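4-phosphoerythronate dehydrogenase (Lactobacillus jensenii, PDB 4PRK) acts as a D-lactate dehydrogenase, probably interconverting pyruvate and D-lactate with NAD as cofactor through a Rossmann-fold domain. Local coordinates at residues A[246-251]-A[282-287]; A[173-178]-A[190-195]; A[161-166]-A[184-189]; A[2-7]-A[46-51]. All coordinates share one frame; numbering follows the deposited sequence.

Contact 1. Residues A[246-251]-A[282-287]; sequences EALEKH and KKLAAM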
loop_
_atom_site.group_PDB
_atom_site.type_symbol
_atom_site.label_atom_id
_atom_site.label_comp_id
_atom_site.label_asym_id
_atom_site.label_seq_id
_atom_site.Cartn_x
_atom_site.Cartn_y
_atom_site.Cartn_z
ATOM N N GLU A 246 -32.130 6.648 17.354
ATOM C CA GLU A 246 -33.111 7.330 16.551
ATOM C C GLU A 246 -32.689 7.465 15.085
ATOM O O GLU A 246 -33.447 7.199 14.155
ATOM C CB GLU A 246 -33.279 8.700 17.176
ATOM C CG GLU A 246 -34.383 9.504 16.570
ATOM C CD GLU A 246 -34.680 10.767 17.368
ATOM O OE1 GLU A 246 -34.356 10.801 18.592
ATOM O OE2 GLU A 246 -35.255 11.704 16.759
ATOM N N ALA A 247 -31.469 7.921 14.883
ATOM C CA ALA A 247 -30.935 8.057 13.540
ATOM C C ALA A 247 -30.999 6.725 12.780
ATOM O O ALA A 247 -31.387 6.701 11.624
ATOM C CB ALA A 247 -29.491 8.554 13.610
ATOM N N LEU A 248 -30.632 5.626 13.442
ATOM C CA LEU A 248 -30.657 4.311 12.811
ATOM C C LEU A 248 -32.082 3.910 12.551
ATOM O O LEU A 248 -32.405 3.433 11.450
ATOM C CB LEU A 248 -29.994 3.241 13.703
ATOM C CG LEU A 248 -28.464 3.279 13.728
ATOM C CD1 LEU A 248 -27.912 2.766 15.041
ATOM C CD2 LEU A 248 -27.890 2.502 12.553
ATOM N N GLU A 249 -32.928 4.109 13.559
ATOM C CA GLU A 249 -34.362 3.781 13.420
ATOM C C GLU A 249 -34.993 4.552 12.275
ATOM O O GLU A 249 -35.780 4.008 11.540
ATOM C CB GLU A 249 -35.140 4.027 14.709
ATOM C CG GLU A 249 -34.904 2.946 15.759
ATOM C CD GLU A 249 -35.592 3.262 17.072
ATOM O OE1 GLU A 249 -36.048 4.421 17.269
ATOM O OE2 GLU A 249 -35.662 2.349 17.918
ATOM N N LYS A 250 -34.583 5.798 12.081
ATOM C CA LYS A 250 -35.129 6.584 10.985
ATOM C C LYS A 250 -34.369 6.393 9.681
ATOM O O LYS A 250 -34.776 6.923 8.675
ATOM C CB LYS A 250 -35.181 8.042 11.374
ATOM C CG LYS A 250 -36.074 8.280 12.590
ATOM C CD LYS A 250 -36.349 9.752 12.810
ATOM C CE LYS A 250 -35.072 10.572 12.818
ATOM N NZ LYS A 250 -35.194 11.759 13.706
ATOM N N HIS A 251 -33.295 5.599 9.690
ATOM C CA HIS A 251 -32.511 5.328 8.474
ATOM C C HIS A 251 -31.887 6.637 8.001
ATOM O O HIS A 251 -31.779 6.924 6.817
ATOM C CB HIS A 251 -33.373 4.598 7.403
ATOM C CG HIS A 251 -34.108 3.377 7.930
ATOM N ND1 HIS A 251 -33.617 2.092 7.820
ATOM C CD2 HIS A 251 -35.305 3.253 8.558
ATOM C CE1 HIS A 251 -34.466 1.230 8.357
ATOM N NE2 HIS A 251 -35.500 1.908 8.817
ATOM N N LYS A 282 -29.622 -3.049 24.514
ATOM C CA LYS A 282 -30.531 -4.069 23.981
ATOM C C LYS A 282 -31.141 -3.658 22.629
ATOM O O LYS A 282 -31.268 -4.481 21.701
ATOM C CB LYS A 282 -31.642 -4.406 25.003
ATOM C CG LYS A 282 -31.123 -5.150 26.229
ATOM C CD LYS A 282 -32.207 -5.435 27.253
ATOM C CE LYS A 282 -31.632 -6.134 28.469
ATOM N NZ LYS A 282 -32.635 -6.523 29.524
ATOM N N LYS A 283 -31.483 -2.384 22.488
ATOM C CA LYS A 283 -31.936 -1.887 21.200
ATOM C C LYS A 283 -30.843 -2.069 20.154
ATOM O O LYS A 283 -31.121 -2.551 19.073
ATOM C CB LYS A 283 -32.350 -0.425 21.249
ATOM C CG LYS A 283 -33.675 -0.193 21.935
ATOM C CD LYS A 283 -34.250 1.144 21.534
ATOM C CE LYS A 283 -35.664 1.307 22.049
ATOM N NZ LYS A 283 -35.910 2.711 22.499
ATOM N N LEU A 284 -29.598 -1.713 20.483
ATOM C CA LEU A 284 -28.522 -1.713 19.470
ATOM C C LEU A 284 -28.201 -3.136 18.999
ATOM O O LEU A 284 -28.130 -3.420 17.810
ATOM C CB LEU A 284 -27.302 -0.964 20.005
ATOM C CG LEU A 284 -27.537 0.558 20.082
ATOM C CD1 LEU A 284 -26.463 1.274 20.888
ATOM C CD2 LEU A 284 -27.619 1.191 18.707
ATOM N N ALA A 285 -28.140 -4.026 19.973
ATOM C CA ALA A 285 -27.776 -5.410 19.797
ATOM C C ALA A 285 -28.788 -6.125 18.948
ATOM O O ALA A 285 -28.455 -7.121 18.304
ATOM C CB ALA A 285 -27.677 -6.086 21.148
ATOM N N ALA A 286 -30.006 -5.609 18.905
ATOM C CA ALA A 286 -31.088 -6.223 18.093
ATOM C C ALA A 286 -31.065 -5.782 16.646
ATOM O O ALA A 286 -31.759 -6.356 15.834
ATOM C CB ALA A 286 -32.453 -5.885 18.711
ATOM N N MET A 287 -30.293 -4.741 16.322
ATOM C CA MET A 287 -30.262 -4.197 14.969
ATOM C C MET A 287 -29.233 -4.960 14.102
ATOM O O MET A 287 -28.063 -5.051 14.453
ATOM C CB MET A 287 -29.941 -2.700 15.017
ATOM C CG MET A 287 -31.055 -1.795 15.586
ATOM S SD MET A 287 -30.469 -0.076 15.743
ATOM C CE MET A 287 -31.877 0.725 16.529
HETATM O O HOH W 1 -36.878 3.448 20.251
#
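Helix 241-250 and the end of helix 279-285 pack beside each other at one end of the Rossmann-fold, NAD-binding domain, where they precede strands 255-258 and 290-292 of its parallel sheet. Along segment 246-251, Glu-246 turns away from the second helix and instead takes up Lys-250 one turn on, the NZ of Lys-250 reaching the anti lone pair of Glu-246 OE2 at 3.1 Å in a salt bridge along the helix surface. Leu-248 carries the apolar part of the contact. Its CG lies anti to the carbonyl carbon (chi1 -76°), which lays CD1 4.0 Å from Leu-284 CD2, the two leucines crossing at about a right angle. The same CD1 is 3.9 Å from Met-287 SD, so the sulfur rests against the flank of Leu-248. Leu-284 continues this core onto Ile-245 and Leu-261. Glu-249, on the exposed side, runs extended beyond CG: its CG meets the terminal methyl CE of Met-287 at 3.8 Å, while the carboxylate carries on over the CD of Lys-283. The two opposite charges do not touch directly, Glu-249 OE2 and Lys-283 NZ standing 4.6 Å apart. At His-251 the backbone leaves helical geometry with a positive phi of 64°, a Schellman motif. Met-287, extended beyond CG, thus lays its sulfur on buried Leu-248 and its methyl on exposed Glu-249. One water spans the charged pair, donating to Glu-249 OE2 at 2.9 Å and accepting from Lys-283 NZ at 2.6 Å.

Contact 2. Residues A[173-178]-A[190-195]; sequences LAYDVI and ADFDTV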
loop_
_atom_site.group_PDB
_atom_site.type_symbol
_atom_site.label_atom_id
_atom_site.label_comp_id
_atom_site.label_asym_id
_atom_site.label_seq_id
_atom_site.Cartn_x
_atom_site.Cartn_y
_atom_site.Cartn_z
ATOM N N LEU A 173 -10.481 11.611 4.477
ATOM C CA LEU A 173 -10.500 12.973 4.960
ATOM C C LEU A 173 -10.443 12.925 6.459
ATOM O O LEU A 173 -10.979 11.997 7.064
ATOM C CB LEU A 173 -11.823 13.671 4.590
ATOM C CG LEU A 173 -12.190 13.846 3.121
ATOM C CD1 LEU A 173 -13.590 14.346 2.938
ATOM C CD2 LEU A 173 -11.202 14.804 2.450
ATOM N N ALA A 174 -9.820 13.928 7.066
ATOM C CA ALA A 174 -9.780 13.999 8.513
ATOM C C ALA A 174 -9.926 15.425 9.030
ATOM O O ALA A 174 -9.339 16.339 8.462
ATOM C CB ALA A 174 -8.458 13.413 9.005
ATOM N N TYR A 175 -10.691 15.595 10.110
ATOM C CA TYR A 175 -10.771 16.844 10.849
ATOM C C TYR A 175 -9.834 16.743 12.022
ATOM O O TYR A 175 -9.837 15.753 12.727
ATOM C CB TYR A 175 -12.195 17.147 11.374
ATOM C CG TYR A 175 -12.164 18.382 12.304
ATOM C CD1 TYR A 175 -11.823 19.626 11.797
ATOM C CD2 TYR A 175 -12.384 18.276 13.664
ATOM C CE1 TYR A 175 -11.741 20.724 12.606
ATOM C CE2 TYR A 175 -12.334 19.383 14.469
ATOM C CZ TYR A 175 -12.015 20.604 13.923
ATOM O OH TYR A 175 -11.908 21.743 14.698
ATOM N N ASP A 176 -9.008 17.754 12.247
ATOM C CA ASP A 176 -8.189 17.774 13.451
ATOM C C ASP A 176 -7.793 19.200 13.838
ATOM O O ASP A 176 -7.853 20.086 13.016
ATOM C CB ASP A 176 -6.941 16.883 13.276
ATOM C CG ASP A 176 -6.369 16.383 14.630
ATOM O OD1 ASP A 176 -6.549 17.014 15.694
ATOM O OD2 ASP A 176 -5.709 15.355 14.641
ATOM N N VAL A 177 -7.359 19.390 15.064
ATOM C CA VAL A 177 -6.998 20.705 15.543
ATOM C C VAL A 177 -5.489 20.856 15.644
ATOM O O VAL A 177 -5.033 21.892 16.083
ATOM C CB VAL A 177 -7.693 21.079 16.890
ATOM C CG1 VAL A 177 -9.188 21.247 16.693
ATOM C CG2 VAL A 177 -7.430 20.046 17.976
ATOM N N ILE A 178 -4.718 19.832 15.276
ATOM C CA ILE A 178 -3.269 19.988 15.129
ATOM C C ILE A 178 -2.899 19.359 13.805
ATOM O O ILE A 178 -3.537 18.405 13.354
ATOM C CB ILE A 178 -2.409 19.351 16.266
ATOM C CG1 ILE A 178 -2.617 17.834 16.352
ATOM C CG2 ILE A 178 -2.713 19.979 17.635
ATOM C CD1 ILE A 178 -1.594 17.065 15.552
ATOM N N ALA A 190 -9.531 18.549 6.369
ATOM C CA ALA A 190 -10.747 19.209 5.964
ATOM C C ALA A 190 -11.498 19.703 7.178
ATOM O O ALA A 190 -11.216 19.314 8.290
ATOM C CB ALA A 190 -11.623 18.289 5.144
ATOM N N ASP A 191 -12.454 20.578 6.933
ATOM C CA ASP A 191 -13.304 21.127 7.965
ATOM C C ASP A 191 -14.220 20.061 8.520
ATOM O O ASP A 191 -14.579 19.124 7.839
ATOM C CB ASP A 191 -14.155 22.253 7.404
ATOM C CG ASP A 191 -13.361 23.463 7.060
ATOM O OD1 ASP A 191 -12.245 23.618 7.558
ATOM O OD2 ASP A 191 -13.858 24.265 6.274
ATOM N N PHE A 192 -14.616 20.244 9.760
ATOM C CA PHE A 192 -15.403 19.269 10.459
ATOM C C PHE A 192 -16.705 19.047 9.718
ATOM O O PHE A 192 -17.136 17.929 9.562
ATOM C CB PHE A 192 -15.646 19.780 11.873
ATOM C CG PHE A 192 -16.593 18.951 12.680
ATOM C CD1 PHE A 192 -16.142 17.884 13.418
ATOM C CD2 PHE A 192 -17.930 19.258 12.723
ATOM C CE1 PHE A 192 -17.009 17.126 14.168
ATOM C CE2 PHE A 192 -18.804 18.502 13.471
ATOM C CZ PHE A 192 -18.343 17.432 14.193
ATOM N N ASP A 193 -17.326 20.114 9.245
ATOM C CA ASP A 193 -18.570 19.968 8.515
ATOM C C ASP A 193 -18.433 19.233 7.181
ATOM O O ASP A 193 -19.268 18.426 6.843
ATOM C CB ASP A 193 -19.341 21.287 8.404
ATOM C CG ASP A 193 -18.597 22.346 7.637
ATOM O OD1 ASP A 193 -17.370 22.269 7.539
ATOM O OD2 ASP A 193 -19.250 23.276 7.134
ATOM N N THR A 194 -17.364 19.507 6.443
ATOM C CA THR A 194 -17.076 18.783 5.210
ATOM C C THR A 194 -16.962 17.279 5.450
ATOM O O THR A 194 -17.467 16.481 4.705
ATOM C CB THR A 194 -15.756 19.275 4.617
ATOM O OG1 THR A 194 -15.795 20.690 4.539
ATOM C CG2 THR A 194 -15.535 18.720 3.252
ATOM N N VAL A 195 -16.297 16.915 6.525
ATOM C CA VAL A 195 -16.072 15.503 6.854
ATOM C C VAL A 195 -17.406 14.792 7.085
ATOM O O VAL A 195 -17.648 13.743 6.477
ATOM C CB VAL A 195 -15.128 15.349 8.076
ATOM C CG1 VAL A 195 -15.165 13.902 8.615
ATOM C CG2 VAL A 195 -13.695 15.775 7.715
#
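The Tyr-175 ring receives the CB of Phe-192 over one face, nearly above its centre: CB lies 3.8 Å from the ring centroid and 11° off the ring normal, a CH-pi contact. The phenyl ring beyond that CB turns its edge toward the same tyrosine face, giving a T-shaped pair with centroids 5.6 Å apart and planes at 80°. At the rim of the tyrosine ring, close to its plane, sits the carbonyl oxygen of Ala-190, 3.6 Å from CD1. Both aromatic side chains have CG anti to the backbone N, so Tyr-175 lies alongside the start of helix 192-198. Nearer the sheet, Val-195 pushes CG2 against the strand backbone, 3.8 Å from Tyr-175 N, and touches Leu-173 CB. Ala-190 N donates to Ala-174 O at 3.0 Å, from above the carbonyl plane. Strand 171-175 is bonded on its other side to strand 148-152, whose Ile-152 also touches Phe-192 and Val-195. This is the second strand of the Rossmann fold meeting helix 192-198, which follows edge strand 188-189 and leads to strand 201-204. Asp-176, just after the strand, stands where NAD-dependent relatives commonly carry the acidic residue that binds the adenosine ribose.

Contact 3. Residues A[161-166]-A[184-189]; sequences VAQIFS and EPYLTY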
loop_
_atom_site.group_PDB
_atom_site.type_symbol
_atom_site.label_atom_id
_atom_site.label_comp_id
_atom_site.label_asym_id
_atom_site.label_seq_id
_atom_site.Cartn_x
_atom_site.Cartn_y
_atom_site.Cartn_z
ATOM N N VAL A 161 -5.794 3.966 10.816
ATOM C CA VAL A 161 -7.041 3.722 10.065
ATOM C C VAL A 161 -6.952 4.301 8.662
ATOM O O VAL A 161 -7.399 3.706 7.698
ATOM C CB VAL A 161 -8.278 4.331 10.744
ATOM C CG1 VAL A 161 -9.545 4.293 9.803
ATOM C CG2 VAL A 161 -8.548 3.603 12.035
ATOM N N ALA A 162 -6.341 5.461 8.580
ATOM C CA ALA A 162 -6.151 6.183 7.341
ATOM C C ALA A 162 -5.145 5.463 6.408
ATOM O O ALA A 162 -5.383 5.309 5.201
ATOM C CB ALA A 162 -5.687 7.590 7.681
ATOM N N GLN A 163 -4.050 4.985 6.981
ATOM C CA GLN A 163 -3.099 4.150 6.226
ATOM C C GLN A 163 -3.775 2.916 5.619
ATOM O O GLN A 163 -3.605 2.613 4.458
ATOM C CB GLN A 163 -1.929 3.706 7.148
ATOM C CG GLN A 163 -1.141 4.902 7.731
ATOM C CD GLN A 163 -0.092 4.563 8.791
ATOM O OE1 GLN A 163 0.038 5.249 9.811
ATOM N NE2 GLN A 163 0.692 3.539 8.528
ATOM N N ILE A 164 -4.559 2.210 6.406
ATOM C CA ILE A 164 -5.217 0.988 5.913
ATOM C C ILE A 164 -6.251 1.338 4.852
ATOM O O ILE A 164 -6.211 0.801 3.692
ATOM C CB ILE A 164 -5.858 0.186 7.075
ATOM C CG1 ILE A 164 -4.762 -0.317 8.008
ATOM C CG2 ILE A 164 -6.796 -0.960 6.577
ATOM C CD1 ILE A 164 -5.330 -0.781 9.350
ATOM N N PHE A 165 -7.119 2.306 5.165
ATOM C CA PHE A 165 -8.135 2.648 4.154
ATOM C C PHE A 165 -7.534 3.162 2.840
ATOM O O PHE A 165 -7.954 2.756 1.759
ATOM C CB PHE A 165 -9.210 3.599 4.713
ATOM C CG PHE A 165 -10.322 2.895 5.443
ATOM C CD1 PHE A 165 -11.024 1.863 4.846
ATOM C CD2 PHE A 165 -10.676 3.281 6.694
ATOM C CE1 PHE A 165 -12.063 1.217 5.509
ATOM C CE2 PHE A 165 -11.713 2.644 7.362
ATOM C CZ PHE A 165 -12.401 1.602 6.771
ATOM N N SER A 166 -6.530 4.023 2.915
ATOM C CA SER A 166 -5.947 4.576 1.666
ATOM C C SER A 166 -5.182 3.500 0.934
ATOM O O SER A 166 -5.117 3.528 -0.257
ATOM C CB SER A 166 -5.067 5.779 1.935
ATOM O OG SER A 166 -4.079 5.326 2.796
ATOM N N GLU A 184 -0.112 13.118 5.818
ATOM C CA GLU A 184 -0.688 13.567 4.555
ATOM C C GLU A 184 -0.599 12.635 3.362
ATOM O O GLU A 184 -1.381 12.777 2.442
ATOM C CB GLU A 184 -0.126 14.932 4.171
ATOM C CG GLU A 184 -0.606 15.969 5.212
ATOM C CD GLU A 184 -0.463 17.426 4.809
ATOM O OE1 GLU A 184 0.699 17.872 4.603
ATOM O OE2 GLU A 184 -1.522 18.125 4.771
ATOM N N PRO A 185 0.329 11.664 3.347
ATOM C CA PRO A 185 0.251 10.711 2.220
ATOM C C PRO A 185 -1.017 9.889 2.250
ATOM O O PRO A 185 -1.384 9.302 1.257
ATOM C CB PRO A 185 1.420 9.767 2.479
ATOM C CG PRO A 185 2.318 10.487 3.430
ATOM C CD PRO A 185 1.452 11.367 4.255
ATOM N N TYR A 186 -1.661 9.804 3.406
ATOM C CA TYR A 186 -2.802 8.932 3.562
ATOM C C TYR A 186 -4.153 9.639 3.778
ATOM O O TYR A 186 -5.195 9.000 3.738
ATOM C CB TYR A 186 -2.558 8.044 4.746
ATOM C CG TYR A 186 -1.247 7.330 4.705
ATOM C CD1 TYR A 186 -0.996 6.372 3.713
ATOM C CD2 TYR A 186 -0.259 7.581 5.646
ATOM C CE1 TYR A 186 0.215 5.657 3.670
ATOM C CE2 TYR A 186 0.959 6.875 5.622
ATOM C CZ TYR A 186 1.195 5.919 4.613
ATOM O OH TYR A 186 2.394 5.209 4.492
ATOM N N LEU A 187 -4.164 10.935 4.021
ATOM C CA LEU A 187 -5.428 11.626 4.242
ATOM C C LEU A 187 -5.293 13.054 3.802
ATOM O O LEU A 187 -4.202 13.463 3.520
ATOM C CB LEU A 187 -5.847 11.566 5.706
ATOM C CG LEU A 187 -4.918 12.167 6.753
ATOM C CD1 LEU A 187 -5.028 13.689 6.843
ATOM C CD2 LEU A 187 -5.215 11.543 8.106
ATOM N N THR A 188 -6.418 13.779 3.717
ATOM C CA THR A 188 -6.452 15.220 3.399
ATOM C C THR A 188 -7.217 15.883 4.516
ATOM O O THR A 188 -8.349 15.455 4.861
ATOM C CB THR A 188 -7.214 15.444 2.121
ATOM O OG1 THR A 188 -6.508 14.814 1.031
ATOM C CG2 THR A 188 -7.408 16.956 1.844
ATOM N N TYR A 189 -6.600 16.876 5.154
ATOM C CA TYR A 189 -7.293 17.619 6.184
ATOM C C TYR A 189 -8.464 18.452 5.598
ATOM O O TYR A 189 -8.410 18.886 4.473
ATOM C CB TYR A 189 -6.315 18.506 6.911
ATOM C CG TYR A 189 -5.335 17.801 7.828
ATOM C CD1 TYR A 189 -5.756 17.253 9.025
ATOM C CD2 TYR A 189 -3.996 17.796 7.554
ATOM C CE1 TYR A 189 -4.866 16.642 9.894
ATOM C CE2 TYR A 189 -3.095 17.199 8.423
ATOM C CZ TYR A 189 -3.557 16.624 9.600
ATOM O OH TYR A 189 -2.691 16.032 10.464
#
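Tyr-186 lies against helix 155-167, the helix that begins within a probable GxGxxG glycine-rich pattern of the Rossmann fold. Over one ring face comes Gln-163 CG, 3.7 Å from the centroid and displaced toward the rim, in a CH-pi contact; the opposite face carries CB of Pro-185, so the ring is held between the two. At the edge, near the ring plane, Ser-166 OG stands 3.4 Å from Tyr-186 CD1. The Gln-163 chain runs on extended beyond CG, and its amide plane is inclined only 18° to the ring. Deeper in, Ala-162 CB meets Leu-187 CD2 at 4.0 Å, tying the loop to the apolar layer that Val-172 of strand 171-175 continues. The polar ends are used between subunits: Tyr-186 OH and Gln-163 NE2 each bond the reciprocal group, Gln-163 NE2 and Tyr-186 OH, of the third subunit, making a symmetric pair of bonds across the interface. An alanine in place of Tyr-186 would remove ring and hydroxyl, and would probably uncover the flank of Gln-163 and weaken this interface by losing both bonds. What positions Ser-166 lies inside its own helix. With OG in the crowded position between N and the carbonyl carbon (chi1 59°), the hydroxyl donates to Ala-162 O at 2.7 Å along an in-plane lone pair, and that oxygen also accepts Ser-166 N.

Contact 4. Residues A[2-7]-A[46-51]; sequences KIAVFS and DGVLLK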
loop_
_atom_site.group_PDB
_atom_site.type_symbol
_atom_site.label_atom_id
_atom_site.label_comp_id
_atom_site.label_asym_id
_atom_site.label_seq_id
_atom_site.Cartn_x
_atom_site.Cartn_y
_atom_site.Cartn_z
ATOM N N LYS A 2 13.346 -8.547 40.655
ATOM C CA LYS A 2 11.956 -8.985 40.846
ATOM C C LYS A 2 10.958 -7.804 40.764
ATOM O O LYS A 2 11.105 -6.778 41.478
ATOM C CB LYS A 2 11.800 -9.706 42.183
ATOM C CG LYS A 2 10.463 -10.389 42.373
ATOM C CD LYS A 2 10.623 -11.791 42.978
ATOM C CE LYS A 2 10.755 -11.783 44.497
ATOM N NZ LYS A 2 10.316 -13.078 45.105
ATOM N N ILE A 3 9.932 -7.970 39.910
ATOM C CA ILE A 3 8.887 -6.930 39.688
ATOM C C ILE A 3 7.486 -7.505 40.000
ATOM O O ILE A 3 7.047 -8.505 39.427
ATOM C CB ILE A 3 8.985 -6.309 38.256
ATOM C CG1 ILE A 3 10.358 -5.605 38.003
ATOM C CG2 ILE A 3 7.827 -5.362 37.965
ATOM C CD1 ILE A 3 10.547 -4.260 38.673
ATOM N N ALA A 4 6.805 -6.915 40.964
ATOM C CA ALA A 4 5.475 -7.382 41.305
ATOM C C ALA A 4 4.474 -6.947 40.254
ATOM O O ALA A 4 4.516 -5.824 39.794
ATOM C CB ALA A 4 5.064 -6.880 42.671
ATOM N N VAL A 5 3.578 -7.849 39.887
ATOM C CA VAL A 5 2.543 -7.567 38.917
ATOM C C VAL A 5 1.190 -7.758 39.568
ATOM O O VAL A 5 0.827 -8.856 39.937
ATOM C CB VAL A 5 2.646 -8.531 37.734
ATOM C CG1 VAL A 5 1.518 -8.305 36.750
ATOM C CG2 VAL A 5 3.994 -8.386 37.063
ATOM N N PHE A 6 0.416 -6.690 39.636
ATOM C CA PHE A 6 -0.837 -6.723 40.353
ATOM C C PHE A 6 -1.997 -6.949 39.429
ATOM O O PHE A 6 -2.092 -6.321 38.405
ATOM C CB PHE A 6 -1.019 -5.433 41.132
ATOM C CG PHE A 6 -0.091 -5.317 42.296
ATOM C CD1 PHE A 6 1.147 -4.737 42.146
ATOM C CD2 PHE A 6 -0.441 -5.831 43.523
ATOM C CE1 PHE A 6 2.008 -4.646 43.210
ATOM C CE2 PHE A 6 0.418 -5.745 44.595
ATOM C CZ PHE A 6 1.641 -5.152 44.435
ATOM N N SER A 7 -2.880 -7.855 39.807
ATOM C CA SER A 7 -4.088 -8.075 39.044
ATOM C C SER A 7 -3.881 -8.413 37.570
ATOM O O SER A 7 -4.399 -7.744 36.692
ATOM C CB SER A 7 -4.998 -6.868 39.178
ATOM O OG SER A 7 -6.234 -7.107 38.558
ATOM N N ASP A 46 11.820 -5.200 43.430
ATOM C CA ASP A 46 12.449 -4.019 42.843
ATOM C C ASP A 46 11.497 -2.890 42.379
ATOM O O ASP A 46 11.832 -1.719 42.452
ATOM C CB ASP A 46 13.404 -4.429 41.720
ATOM C CG ASP A 46 14.655 -5.111 42.231
ATOM O OD1 ASP A 46 14.687 -6.347 42.284
ATOM O OD2 ASP A 46 15.618 -4.412 42.572
ATOM N N GLY A 47 10.349 -3.268 41.828
ATOM C CA GLY A 47 9.413 -2.331 41.225
ATOM C C GLY A 47 8.009 -2.890 41.104
ATOM O O GLY A 47 7.809 -4.072 41.327
ATOM N N VAL A 48 7.031 -2.055 40.765
ATOM C CA VAL A 48 5.654 -2.521 40.703
ATOM C C VAL A 48 4.976 -2.207 39.358
ATOM O O VAL A 48 5.275 -1.194 38.709
ATOM C CB VAL A 48 4.865 -1.980 41.918
ATOM C CG1 VAL A 48 3.360 -2.092 41.719
ATOM C CG2 VAL A 48 5.286 -2.731 43.175
ATOM N N LEU A 49 4.101 -3.124 38.923
ATOM C CA LEU A 49 3.291 -2.953 37.703
ATOM C C LEU A 49 1.809 -3.030 38.114
ATOM O O LEU A 49 1.344 -4.062 38.647
ATOM C CB LEU A 49 3.665 -4.006 36.631
ATOM C CG LEU A 49 5.056 -3.900 35.956
ATOM C CD1 LEU A 49 5.204 -4.885 34.782
ATOM C CD2 LEU A 49 5.355 -2.478 35.482
ATOM N N LEU A 50 1.079 -1.932 37.867
ATOM C CA LEU A 50 -0.287 -1.772 38.377
ATOM C C LEU A 50 -1.337 -1.804 37.285
ATOM O O LEU A 50 -1.092 -1.374 36.147
ATOM C CB LEU A 50 -0.409 -0.443 39.130
ATOM C CG LEU A 50 0.385 -0.293 40.448
ATOM C CD1 LEU A 50 -0.197 0.831 41.321
ATOM C CD2 LEU A 50 0.393 -1.611 41.226
ATOM N N LYS A 51 -2.470 -2.405 37.607
ATOM C CA LYS A 51 -3.664 -2.349 36.797
ATOM C C LYS A 51 -4.787 -2.064 37.754
ATOM O O LYS A 51 -5.512 -2.976 38.145
ATOM C CB LYS A 51 -3.901 -3.655 36.052
ATOM C CG LYS A 51 -5.099 -3.626 35.115
ATOM C CD LYS A 51 -5.234 -4.927 34.341
ATOM C CE LYS A 51 -6.659 -5.154 33.869
ATOM N NZ LYS A 51 -6.720 -6.039 32.677
HETATM O O HOH W 2 -6.974 -8.026 35.075
#
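Two parallel strands, 2-6 and 47-50, lie side by side at 22° in the sheet of the domain away from the Rossmann fold, and side chains fill the relief on both faces. On the face of Ile-3, Val-5 and Leu-49, the tip of Ile-3 drops onto bare backbone: CD1 comes 3.3 Å from Gly-47 N and 3.4 Å from Gly-47 CA, tighter than usual, and a CB at Gly-47 would collide with that methyl. The other branch, CG2, sits against Leu-49 CG at 3.7 Å, and helix 301-319 covers both through Thr-315. On the opposite face Phe-6 presents its ring edge to the Val-48 methyls, CE1 lying 3.3 Å from CG1, while Leu-50 runs beside it, pointing the same way, and brings CD2 to 3.3 Å from Phe-6 CD1. The small Ala-4 on this face lies beside Val-48 CG2. Backbone bonds align these shapes: Leu-49 N gives to Ala-4 O at 2.9 Å, and Leu-49 O takes Phe-6 N. At the N-terminal end of the pair, Asp-46 N bonds Lys-2 O, and Asp-46 OD1 accepts Lys-2 N at 3.0 Å on its anti lone pair, nearly straight at 168°. An alanine here would remove that carboxylate and would probably loosen the start of the first strand by leaving Lys-2 N without this partner. Since Lys-2 NZ forms a salt bridge with Asp-44, the chemistry implies a buried apolar pair of strands with two acids, Asp-46 and Asp-44, at the Lys-2 end, which would probably favour the charged ammonium of Lys-2.

Contact 4 comes first along the chain and lies in the five-stranded parallel sheet, across the chain's centre from the others; its centre is 38 to 43 Å from theirs. Those three all belong to the seven-stranded Rossmann domain, which by family probably binds NAD. Contacts 2 and 3 alternate in sequence, have centres 13 Å apart and touch, since strands 171-175 and 188-189 are neighbours at one border of that sheet. Contact 1 follows them near the sheet's other border, its centre about 27 Å from that of contact 2 and 30 Å from that of contact 3. The four sample two parallel-sheet domains; contact 3 has the most subunit contacts, while contact 4 touches no other chain.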